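Local structure of putative HAD family hydrolase (Streptomyces avermitilis, 3MMZ) at residues D[4-9]-D[155-160]; D[10-15]-D[54-59]; D[58-63]-D[76-81]. The protein probably acts as the HAD-type hydrolase domain of a longer N-acylneuraminate cytidylyltransferase, and binds calcium, with magnesium the probable natural cofactor. All blocks are in the same frame, centred on the assembly; numbering follows the deposited sequence.

Contact 1: D[4-9]-D[155-160]; sequences GALPTA and ASWILG
L6 lays its CD1 methyl over one face of the W157 indole, 3.7 Å from the centroid of the five-membered ring and 12° off the ring normal, a CH-pi contact. Leucine suits the place because its branched end turns a methyl to the electron-rich ring. The W157 CG stands beside its own backbone N, anti to the carbonyl carbon (chi1 -64°). P7 meets the same indole through its CD, which approaches CE3 obliquely at 3.7 Å. W157 sits near the C-terminal end of helix 150-159, the last helix of this Rossmann-like HAD domain, and the loop leading into strand 14-17 runs across it. I158 meets the same proline ring at about a right angle, its CD1 3.6 Å from P7 CB, while its CG2 branch turns to A9, 4.0 Å from CB. An alanine at W157 would probably leave L6 CD1 without the ring face beneath it and P7 CD without its neighbour CE3. No direct hydrogen bond joins the segments; one water donates to both P7 O and W157 O, 2.7 Å from each. V133 of a second subunit and P161 of a third also pack on L6.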
ATOM      1  N   GLY D   4      -0.834  23.226 -17.977  1.00 15.51           N
ATOM      2  CA  GLY D   4      -0.425  22.202 -17.007  1.00 14.73           C
ATOM      3  C   GLY D   4       1.039  22.271 -16.612  1.00 14.55           C
ATOM      4  O   GLY D   4       1.460  21.556 -15.705  1.00 14.02           O
ATOM      5  N   ALA D   5       1.817  23.138 -17.270  1.00 14.46           N
ATOM      6  CA  ALA D   5       3.248  23.261 -16.960  1.00 14.82           C
ATOM      7  C   ALA D   5       3.482  23.491 -15.463  1.00 14.77           C
ATOM      8  O   ALA D   5       2.728  24.211 -14.798  1.00 14.87           O
ATOM      9  CB  ALA D   5       3.899  24.360 -17.792  1.00 15.06           C
ATOM     10  N   LEU D   6       4.509  22.839 -14.929  1.00 14.62           N
ATOM     11  CA  LEU D   6       4.902  23.036 -13.543  1.00 13.97           C
ATOM     12  C   LEU D   6       5.602  24.399 -13.416  1.00 14.18           C
ATOM     13  O   LEU D   6       6.172  24.887 -14.390  1.00 14.01           O
ATOM     14  CB  LEU D   6       5.820  21.891 -13.086  1.00 13.12           C
ATOM     15  CG  LEU D   6       5.208  20.478 -13.123  1.00  8.93           C
ATOM     16  CD1 LEU D   6       6.235  19.459 -12.650  1.00 13.22           C
ATOM     17  CD2 LEU D   6       3.927  20.408 -12.261  1.00 12.80           C
ATOM     18  N   PRO D   7       5.541  25.022 -12.228  1.00 14.83           N
ATOM     19  CA  PRO D   7       6.215  26.311 -12.031  1.00 15.69           C
ATOM     20  C   PRO D   7       7.728  26.148 -12.113  1.00 17.19           C
ATOM     21  O   PRO D   7       8.258  25.087 -11.762  1.00 17.63           O
ATOM     22  CB  PRO D   7       5.812  26.698 -10.603  1.00 15.19           C
ATOM     23  CG  PRO D   7       5.549  25.381  -9.925  1.00 15.51           C
ATOM     24  CD  PRO D   7       4.922  24.527 -10.984  1.00 14.77           C
ATOM     25  N   THR D   8       8.409  27.179 -12.599  1.00 18.93           N
ATOM     26  CA  THR D   8       9.865  27.221 -12.594  1.00 19.82           C
ATOM     27  C   THR D   8      10.291  28.486 -11.867  1.00 20.45           C
ATOM     28  O   THR D   8       9.458  29.353 -11.589  1.00 20.19           O
ATOM     29  CB  THR D   8      10.462  27.279 -14.022  1.00 19.82           C
ATOM     30  OG1 THR D   8      10.214  28.572 -14.588  1.00 21.82           O
ATOM     31  CG2 THR D   8       9.875  26.197 -14.924  1.00 22.09           C
ATOM     32  N   ALA D   9      11.592  28.601 -11.591  1.00 21.50           N
ATOM     33  CA  ALA D   9      12.156  29.781 -10.934  1.00 22.01           C
ATOM     34  C   ALA D   9      11.804  31.114 -11.602  1.00 22.63           C
ATOM     35  O   ALA D   9      11.693  32.136 -10.916  1.00 22.79           O
ATOM     36  CB  ALA D   9      13.670  29.640 -10.785  1.00 22.15           C
ATOM     37  N   ALA D 155       9.946  22.239  -4.244  1.00 12.21           N
ATOM     38  CA  ALA D 155      11.280  22.820  -4.337  1.00 12.63           C
ATOM     39  C   ALA D 155      12.041  22.232  -5.530  1.00 12.56           C
ATOM     40  O   ALA D 155      12.785  22.948  -6.199  1.00 12.37           O
ATOM     41  CB  ALA D 155      12.060  22.619  -3.021  1.00 12.17           C
ATOM     42  N   SER D 156      11.827  20.943  -5.811  1.00 12.55           N
ATOM     43  CA  SER D 156      12.515  20.275  -6.930  1.00 12.56           C
ATOM     44  C   SER D 156      11.966  20.697  -8.285  1.00 12.89           C
ATOM     45  O   SER D 156      12.708  20.711  -9.266  1.00 12.42           O
ATOM     46  CB  SER D 156      12.526  18.740  -6.797  1.00 13.33           C
ATOM     47  OG  SER D 156      11.269  18.169  -7.132  1.00 23.70           O
ATOM     48  N   TRP D 157      10.682  21.060  -8.343  1.00 13.20           N
ATOM     49  CA  TRP D 157      10.125  21.660  -9.565  1.00 14.15           C
ATOM     50  C   TRP D 157      10.844  22.970  -9.887  1.00 14.42           C
ATOM     51  O   TRP D 157      11.222  23.225 -11.029  1.00 15.06           O
ATOM     52  CB  TRP D 157       8.631  21.965  -9.406  1.00 14.74           C
ATOM     53  CG  TRP D 157       7.744  20.789  -9.200  1.00 15.58           C
ATOM     54  CD1 TRP D 157       8.042  19.467  -9.414  1.00 15.49           C
ATOM     55  CD2 TRP D 157       6.379  20.831  -8.782  1.00 15.52           C
ATOM     56  NE1 TRP D 157       6.945  18.685  -9.127  1.00 16.09           N
ATOM     57  CE2 TRP D 157       5.915  19.496  -8.729  1.00 15.59           C
ATOM     58  CE3 TRP D 157       5.508  21.872  -8.416  1.00 15.63           C
ATOM     59  CZ2 TRP D 157       4.603  19.170  -8.346  1.00 15.82           C
ATOM     60  CZ3 TRP D 157       4.210  21.546  -8.024  1.00 15.62           C
ATOM     61  CH2 TRP D 157       3.771  20.207  -8.003  1.00 15.51           C
ATOM     62  N   ILE D 158      11.010  23.804  -8.867  1.00 14.09           N
ATOM     63  CA  ILE D 158      11.577  25.136  -9.031  1.00 14.70           C
ATOM     64  C   ILE D 158      13.094  25.079  -9.244  1.00 14.77           C
ATOM     65  O   ILE D 158      13.633  25.787 -10.102  1.00 14.98           O
ATOM     66  CB  ILE D 158      11.232  26.054  -7.805  1.00 15.60           C
ATOM     67  CG1 ILE D 158       9.716  26.090  -7.527  1.00 17.46           C
ATOM     68  CG2 ILE D 158      11.814  27.469  -7.974  1.00 16.90           C
ATOM     69  CD1 ILE D 158       8.878  26.541  -8.706  1.00 16.46           C
ATOM     70  N   LEU D 159      13.779  24.236  -8.478  1.00 14.36           N
ATOM     71  CA  LEU D 159      15.253  24.267  -8.432  1.00 14.31           C
ATOM     72  C   LEU D 159      15.948  23.082  -9.109  1.00 14.00           C
ATOM     73  O   LEU D 159      17.171  23.084  -9.285  1.00 13.91           O
ATOM     74  CB  LEU D 159      15.733  24.386  -6.982  1.00 14.83           C
ATOM     75  CG  LEU D 159      15.218  25.605  -6.215  1.00 12.43           C
ATOM     76  CD1 LEU D 159      15.546  25.465  -4.725  1.00 15.24           C
ATOM     77  CD2 LEU D 159      15.766  26.916  -6.790  1.00 15.36           C
ATOM     78  N   GLY D 160      15.169  22.081  -9.492  1.00 13.32           N
ATOM     79  CA  GLY D 160      15.728  20.864 -10.072  1.00 13.40           C
ATOM     80  C   GLY D 160      16.022  19.805  -9.024  1.00 13.96           C
ATOM     81  O   GLY D 160      15.924  20.060  -7.815  1.00 13.35           O
TER
HETATM   82  O   HOH W   1       9.447  23.115 -13.115  1.00 24.18           O

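Contact 2: D[10-15]-D[54-59]; sequences EDIDAV and SGLTML
L56 reaches from the turn before its strand across to I12, D13 and V15. Its CB carries CG beside the backbone N, anti to the carbonyl carbon (chi1 -74°), and CG splits into two methyls with different tasks. CD2 lies 3.5 Å from I12 O and meets the CG1 of I12 and the carbonyl carbon of D13, so it rests on backbone as much as on side chain. CD1 turns to the hydrocarbon of the neighbouring strand, 4.1 Å from V15 CG2, and approaches I12 CD1. Leucine, with two methyls at the end of a short stem, can serve both surfaces. Beyond it the backbones pair in parallel: T57 N donates to D13 O at 3.0 Å, V15 N to T57 O at 2.9 Å, and L59 N gives V15 O a weak bond. This joins strand 14-17, which leads to the calcium ligands D18 and D20, to strand 57-62 in the central sheet of the HAD fold. On the face that holds V15 and M58, a selenomethionine, the bent tip of M58 brings CE to 4.0 Å from V15 CB; a beta-branched valine offers a firm surface. A14 stands on the other face, its CB 3.4 Å from T57 O. The CB of D13 leaves the backbone away from 54-59, and its OD2 forms a salt bridge with R104 NE. T57 N and V15 N thus satisfy D13 O and T57 O, D13 and A14 bond R104 and L106 through the backbone on the other side, and the side chains meeting V15 are apolar, so this pairing probably gains from shielding from water.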
ATOM      1  N   GLU D  10      11.620  31.109 -12.924  1.00 23.17           N
ATOM      2  CA  GLU D  10      11.318  32.347 -13.671  1.00 23.91           C
ATOM      3  C   GLU D  10       9.882  32.827 -13.487  1.00 22.98           C
ATOM      4  O   GLU D  10       9.578  34.004 -13.700  1.00 22.98           O
ATOM      5  CB  GLU D  10      11.606  32.177 -15.167  1.00 25.30           C
ATOM      6  CG  GLU D  10      13.079  32.242 -15.540  1.00 40.57           C
ATOM      7  CD  GLU D  10      13.876  31.062 -15.004  1.00 26.78           C
ATOM      8  OE1 GLU D  10      13.399  29.904 -15.131  1.00 40.80           O
ATOM      9  OE2 GLU D  10      14.980  31.293 -14.459  1.00 40.82           O
ATOM     10  N   ASP D  11       9.010  31.901 -13.099  1.00 22.03           N
ATOM     11  CA  ASP D  11       7.574  32.156 -12.992  1.00 21.22           C
ATOM     12  C   ASP D  11       7.178  32.876 -11.713  1.00 19.79           C
ATOM     13  O   ASP D  11       6.148  33.554 -11.669  1.00 19.31           O
ATOM     14  CB  ASP D  11       6.806  30.832 -13.056  1.00 21.71           C
ATOM     15  CG  ASP D  11       6.876  30.175 -14.420  1.00 27.01           C
ATOM     16  OD1 ASP D  11       6.788  30.884 -15.440  1.00 22.38           O
ATOM     17  OD2 ASP D  11       7.007  28.937 -14.475  1.00 22.66           O
ATOM     18  N   ILE D  12       7.981  32.713 -10.665  1.00 18.93           N
ATOM     19  CA  ILE D  12       7.563  33.142  -9.337  1.00 18.93           C
ATOM     20  C   ILE D  12       8.596  33.987  -8.602  1.00 17.93           C
ATOM     21  O   ILE D  12       9.798  33.820  -8.796  1.00 17.49           O
ATOM     22  CB  ILE D  12       7.180  31.926  -8.439  1.00 19.59           C
ATOM     23  CG1 ILE D  12       8.368  30.971  -8.273  1.00 21.45           C
ATOM     24  CG2 ILE D  12       5.943  31.181  -9.005  1.00 21.83           C
ATOM     25  CD1 ILE D  12       8.212  29.980  -7.117  1.00 20.78           C
ATOM     26  N   ASP D  13       8.103  34.868  -7.735  1.00 17.96           N
ATOM     27  CA  ASP D  13       8.959  35.664  -6.852  1.00 18.28           C
ATOM     28  C   ASP D  13       8.755  35.341  -5.376  1.00 16.86           C
ATOM     29  O   ASP D  13       9.577  35.719  -4.534  1.00 16.53           O
ATOM     30  CB  ASP D  13       8.735  37.159  -7.093  1.00 19.72           C
ATOM     31  CG  ASP D  13       8.991  37.560  -8.525  1.00 24.52           C
ATOM     32  OD1 ASP D  13       9.966  37.065  -9.131  1.00 20.94           O
ATOM     33  OD2 ASP D  13       8.207  38.366  -9.055  1.00 20.87           O
ATOM     34  N   ALA D  14       7.667  34.634  -5.062  1.00 16.02           N
ATOM     35  CA  ALA D  14       7.305  34.340  -3.677  1.00 15.38           C
ATOM     36  C   ALA D  14       6.730  32.935  -3.516  1.00 14.92           C
ATOM     37  O   ALA D  14       6.072  32.432  -4.424  1.00 15.01           O
ATOM     38  CB  ALA D  14       6.294  35.351  -3.182  1.00 15.50           C
ATOM     39  N   VAL D  15       6.962  32.328  -2.355  1.00 14.68           N
ATOM     40  CA  VAL D  15       6.355  31.035  -2.002  1.00 14.85           C
ATOM     41  C   VAL D  15       5.658  31.171  -0.647  1.00 15.11           C
ATOM     42  O   VAL D  15       6.310  31.399   0.386  1.00 16.01           O
ATOM     43  CB  VAL D  15       7.395  29.876  -1.954  1.00 14.84           C
ATOM     44  CG1 VAL D  15       6.769  28.588  -1.420  1.00 15.06           C
ATOM     45  CG2 VAL D  15       7.988  29.620  -3.337  1.00 15.01           C
ATOM     46  N   SER D  54      17.675  30.718  -2.680  1.00 18.57           N
ATOM     47  CA  SER D  54      17.549  31.133  -4.072  1.00 18.95           C
ATOM     48  C   SER D  54      16.996  32.564  -4.223  1.00 19.14           C
ATOM     49  O   SER D  54      16.899  33.083  -5.339  1.00 19.91           O
ATOM     50  CB  SER D  54      16.704  30.124  -4.864  1.00 18.78           C
ATOM     51  OG  SER D  54      15.313  30.335  -4.682  1.00 19.51           O
ATOM     52  N   GLY D  55      16.632  33.196  -3.109  1.00 18.58           N
ATOM     53  CA  GLY D  55      16.172  34.589  -3.133  1.00 18.40           C
ATOM     54  C   GLY D  55      14.667  34.769  -3.236  1.00 18.04           C
ATOM     55  O   GLY D  55      14.180  35.887  -3.417  1.00 17.87           O
ATOM     56  N   LEU D  56      13.919  33.673  -3.126  1.00 17.73           N
ATOM     57  CA  LEU D  56      12.466  33.753  -3.138  1.00 17.50           C
ATOM     58  C   LEU D  56      11.960  34.310  -1.818  1.00 17.77           C
ATOM     59  O   LEU D  56      12.479  33.964  -0.757  1.00 17.81           O
ATOM     60  CB  LEU D  56      11.852  32.376  -3.389  1.00 17.03           C
ATOM     61  CG  LEU D  56      11.942  31.846  -4.816  1.00 15.92           C
ATOM     62  CD1 LEU D  56      11.687  30.350  -4.825  1.00 17.06           C
ATOM     63  CD2 LEU D  56      10.946  32.564  -5.722  1.00 17.25           C
ATOM     64  N   THR D  57      10.960  35.181  -1.886  1.00 18.04           N
ATOM     65  CA  THR D  57      10.325  35.693  -0.677  1.00 19.48           C
ATOM     66  C   THR D  57       9.371  34.638  -0.098  1.00 20.97           C
ATOM     67  O   THR D  57       8.449  34.188  -0.782  1.00 21.08           O
ATOM     68  CB  THR D  57       9.595  37.025  -0.948  1.00 19.79           C
ATOM     69  OG1 THR D  57      10.495  37.939  -1.594  1.00 20.76           O
ATOM     70  CG2 THR D  57       9.104  37.637   0.353  1.00 21.20           C
HETATM   71  N   MSE D  58       9.613  34.249   1.153  1.00 22.02           N
HETATM   72  CA  MSE D  58       8.900  33.143   1.800  1.00 24.08           C
HETATM   73  C   MSE D  58       7.901  33.638   2.834  1.00 22.69           C
HETATM   74  O   MSE D  58       8.050  34.741   3.378  1.00 22.69           O
HETATM   75  CB  MSE D  58       9.879  32.196   2.504  1.00 27.22           C
HETATM   76  CG  MSE D  58      11.148  31.870   1.735  1.00 24.09           C
HETATM   77 SE   MSE D  58      10.809  30.726   0.186  1.00 32.53          SE
HETATM   78  CE  MSE D  58       9.979  29.176   1.031  1.00 23.43           C
ATOM     79  N   LEU D  59       6.896  32.811   3.115  1.00 20.37           N
ATOM     80  CA  LEU D  59       5.884  33.136   4.115  1.00 18.48           C
ATOM     81  C   LEU D  59       5.069  31.912   4.475  1.00 17.70           C
ATOM     82  O   LEU D  59       4.648  31.170   3.593  1.00 17.24           O
ATOM     83  CB  LEU D  59       4.937  34.223   3.599  1.00 17.88           C
ATOM     84  CG  LEU D  59       3.869  34.736   4.579  1.00 17.20           C
ATOM     85  CD1 LEU D  59       4.492  35.505   5.734  1.00 17.62           C
ATOM     86  CD2 LEU D  59       2.821  35.574   3.868  1.00 17.94           C
TER

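Contact 3: D[58-63]-D[76-81]; sequences MLILST and LKIPVL
I78 holds CG1 between its backbone N and carbonyl carbon (chi1 62°), and I60 sets its own CG1 beside the backbone N (chi1 -67°). Both chains are extended at chi2, which carries the CD1 atoms of I60 and I78 to 3.6 Å from each other as the side chains cross at about a right angle. The other branch of I78, CG2, comes to 3.5 Å from M58 CB. The two branches of isoleucine thus touch two residues of the strand. Further along, L61 and L81 lie side by side, pointing the same way, L61 CD1 3.7 Å from L81 CD2. L59 CD1 lies against the carbonyl of P79 and touches the CB atoms of P79 and L81. These contacts close a beta-alpha-beta unit, strand 57-62, helix 68-76 and strand 80-82, in which K77, at positive phi, ends the helix in a Schellman motif. The strands run parallel: I60 N donates to P79 O at 3.0 Å in a nearly straight bond (177° at the hydrogen), L81 N to I60 O at 2.8 Å, and S62 N to L81 O at 3.0 Å. Proline suits P79, since only its carbonyl is used in this ladder. Helix 68-76 covers I60 through V69 and A73, and helix 87-98 covers L61 through L91 on the other face. S62 lies close to the calcium ligands D18 and D20.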
HETATM    1  N   MSE D  58       9.613  34.249   1.153  1.00 22.02           N
HETATM    2  CA  MSE D  58       8.900  33.143   1.800  1.00 24.08           C
HETATM    3  C   MSE D  58       7.901  33.638   2.834  1.00 22.69           C
HETATM    4  O   MSE D  58       8.050  34.741   3.378  1.00 22.69           O
HETATM    5  CB  MSE D  58       9.879  32.196   2.504  1.00 27.22           C
HETATM    6  CG  MSE D  58      11.148  31.870   1.735  1.00 24.09           C
HETATM    7 SE   MSE D  58      10.809  30.726   0.186  1.00 32.53          SE
HETATM    8  CE  MSE D  58       9.979  29.176   1.031  1.00 23.43           C
ATOM      9  N   LEU D  59       6.896  32.811   3.115  1.00 20.37           N
ATOM     10  CA  LEU D  59       5.884  33.136   4.115  1.00 18.48           C
ATOM     11  C   LEU D  59       5.069  31.912   4.475  1.00 17.70           C
ATOM     12  O   LEU D  59       4.648  31.170   3.593  1.00 17.24           O
ATOM     13  CB  LEU D  59       4.937  34.223   3.599  1.00 17.88           C
ATOM     14  CG  LEU D  59       3.869  34.736   4.579  1.00 17.20           C
ATOM     15  CD1 LEU D  59       4.492  35.505   5.734  1.00 17.62           C
ATOM     16  CD2 LEU D  59       2.821  35.574   3.868  1.00 17.94           C
ATOM     17  N   ILE D  60       4.846  31.720   5.773  1.00 17.02           N
ATOM     18  CA  ILE D  60       3.849  30.775   6.254  1.00 16.71           C
ATOM     19  C   ILE D  60       2.612  31.548   6.696  1.00 17.80           C
ATOM     20  O   ILE D  60       2.704  32.481   7.504  1.00 17.44           O
ATOM     21  CB  ILE D  60       4.389  29.917   7.412  1.00 16.14           C
ATOM     22  CG1 ILE D  60       5.494  28.993   6.888  1.00 15.13           C
ATOM     23  CG2 ILE D  60       3.266  29.123   8.049  1.00 15.15           C
ATOM     24  CD1 ILE D  60       6.278  28.274   7.966  1.00 16.23           C
ATOM     25  N   LEU D  61       1.466  31.144   6.157  1.00 19.37           N
ATOM     26  CA  LEU D  61       0.188  31.799   6.398  1.00 21.52           C
ATOM     27  C   LEU D  61      -0.778  30.812   7.050  1.00 24.50           C
ATOM     28  O   LEU D  61      -0.993  29.726   6.523  1.00 24.21           O
ATOM     29  CB  LEU D  61      -0.380  32.291   5.062  1.00 20.91           C
ATOM     30  CG  LEU D  61      -1.679  33.095   5.021  1.00 22.78           C
ATOM     31  CD1 LEU D  61      -1.500  34.436   5.720  1.00 20.80           C
ATOM     32  CD2 LEU D  61      -2.094  33.316   3.582  1.00 21.08           C
ATOM     33  N   SER D  62      -1.354  31.187   8.194  1.00 27.77           N
ATOM     34  CA  SER D  62      -2.307  30.310   8.890  1.00 30.83           C
ATOM     35  C   SER D  62      -3.415  31.062   9.638  1.00 33.32           C
ATOM     36  O   SER D  62      -3.217  32.183  10.099  1.00 33.38           O
ATOM     37  CB  SER D  62      -1.575  29.344   9.833  1.00 31.27           C
ATOM     38  OG  SER D  62      -2.445  28.317  10.283  1.00 27.11           O
ATOM     39  N   THR D  63      -4.580  30.420   9.741  1.00 35.65           N
ATOM     40  CA  THR D  63      -5.766  30.983  10.392  1.00 37.84           C
ATOM     41  C   THR D  63      -5.713  30.866  11.918  1.00 39.67           C
ATOM     42  O   THR D  63      -6.270  31.707  12.625  1.00 40.10           O
ATOM     43  CB  THR D  63      -7.074  30.292   9.877  1.00 37.99           C
ATOM     44  OG1 THR D  63      -7.061  30.221   8.447  1.00 47.94           O
ATOM     45  CG2 THR D  63      -8.326  31.045  10.322  1.00 47.87           C
ATOM     46  N   LEU D  76      12.789  27.493  10.566  1.00 19.83           N
ATOM     47  CA  LEU D  76      13.004  27.648   9.129  1.00 19.61           C
ATOM     48  C   LEU D  76      13.537  29.040   8.738  1.00 19.83           C
ATOM     49  O   LEU D  76      13.902  29.257   7.581  1.00 19.52           O
ATOM     50  CB  LEU D  76      11.703  27.362   8.364  1.00 19.51           C
ATOM     51  CG  LEU D  76      11.110  25.950   8.436  1.00 19.01           C
ATOM     52  CD1 LEU D  76       9.758  25.917   7.730  1.00 19.87           C
ATOM     53  CD2 LEU D  76      12.065  24.922   7.849  1.00 19.93           C
ATOM     54  N   LYS D  77      13.569  29.971   9.691  1.00 20.58           N
ATOM     55  CA  LYS D  77      13.986  31.365   9.426  1.00 21.84           C
ATOM     56  C   LYS D  77      13.117  32.071   8.370  1.00 21.67           C
ATOM     57  O   LYS D  77      13.627  32.810   7.518  1.00 22.01           O
ATOM     58  CB  LYS D  77      15.472  31.446   9.013  1.00 23.24           C
ATOM     59  CG  LYS D  77      16.473  30.881  10.004  1.00 36.00           C
ATOM     60  CD  LYS D  77      17.866  30.895   9.378  1.00 25.56           C
ATOM     61  CE  LYS D  77      18.972  30.800  10.422  1.00 36.32           C
ATOM     62  NZ  LYS D  77      19.301  29.384  10.747  1.00 26.89           N
ATOM     63  N   ILE D  78      11.810  31.826   8.418  1.00 21.22           N
ATOM     64  CA  ILE D  78      10.869  32.490   7.507  1.00 20.74           C
ATOM     65  C   ILE D  78       9.711  33.128   8.282  1.00 19.27           C
ATOM     66  O   ILE D  78       9.318  32.622   9.339  1.00 17.96           O
ATOM     67  CB  ILE D  78      10.343  31.551   6.365  1.00 21.29           C
ATOM     68  CG1 ILE D  78       9.566  30.359   6.925  1.00 23.42           C
ATOM     69  CG2 ILE D  78      11.486  31.106   5.438  1.00 23.32           C
ATOM     70  CD1 ILE D  78       8.905  29.505   5.836  1.00 21.90           C
ATOM     71  N   PRO D  79       9.171  34.254   7.766  1.00 19.56           N
ATOM     72  CA  PRO D  79       8.129  34.954   8.513  1.00 19.78           C
ATOM     73  C   PRO D  79       6.814  34.177   8.576  1.00 19.74           C
ATOM     74  O   PRO D  79       6.536  33.332   7.720  1.00 19.17           O
ATOM     75  CB  PRO D  79       7.938  36.269   7.736  1.00 19.94           C
ATOM     76  CG  PRO D  79       9.087  36.365   6.796  1.00 23.26           C
ATOM     77  CD  PRO D  79       9.536  34.968   6.528  1.00 19.84           C
ATOM     78  N   VAL D  80       6.044  34.459   9.617  1.00 19.71           N
ATOM     79  CA  VAL D  80       4.715  33.915   9.771  1.00 20.40           C
ATOM     80  C   VAL D  80       3.675  35.039   9.753  1.00 20.96           C
ATOM     81  O   VAL D  80       3.924  36.148  10.231  1.00 19.69           O
ATOM     82  CB  VAL D  80       4.608  33.039  11.059  1.00 20.86           C
ATOM     83  CG1 VAL D  80       4.744  33.881  12.335  1.00 29.52           C
ATOM     84  CG2 VAL D  80       3.311  32.240  11.066  1.00 29.53           C
ATOM     85  N   LEU D  81       2.523  34.740   9.164  1.00 22.82           N
ATOM     86  CA  LEU D  81       1.355  35.593   9.229  1.00 25.70           C
ATOM     87  C   LEU D  81       0.231  34.650   9.649  1.00 28.54           C
ATOM     88  O   LEU D  81      -0.340  33.950   8.819  1.00 27.96           O
ATOM     89  CB  LEU D  81       1.105  36.223   7.852  1.00 25.80           C
ATOM     90  CG  LEU D  81       0.170  37.411   7.599  1.00 24.43           C
ATOM     91  CD1 LEU D  81       0.581  38.664   8.370  1.00 26.21           C
ATOM     92  CD2 LEU D  81       0.118  37.695   6.096  1.00 26.22           C
TER

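In the fold
From the N terminus, the chain first lays residues 4-9 against helix 150-159, so contact 1 closes a loop of nearly the whole domain and nests the other two inside it. Contact 2 follows at once, returning residues 54-59 to strand 14-17 after the antiparallel pair of strands and helix 42-53. Contact 3 begins on the strand where contact 2 ends, M58 and L59 being common to both, and closes a short loop through helix 68-76. Contacts 2 and 3 therefore build successive strands of one parallel sheet, whereas contact 1 ties its entrance to the last helix. I158 touches I12 and L56, joining contacts 1 and 2; contacts 1 and 3 do not touch.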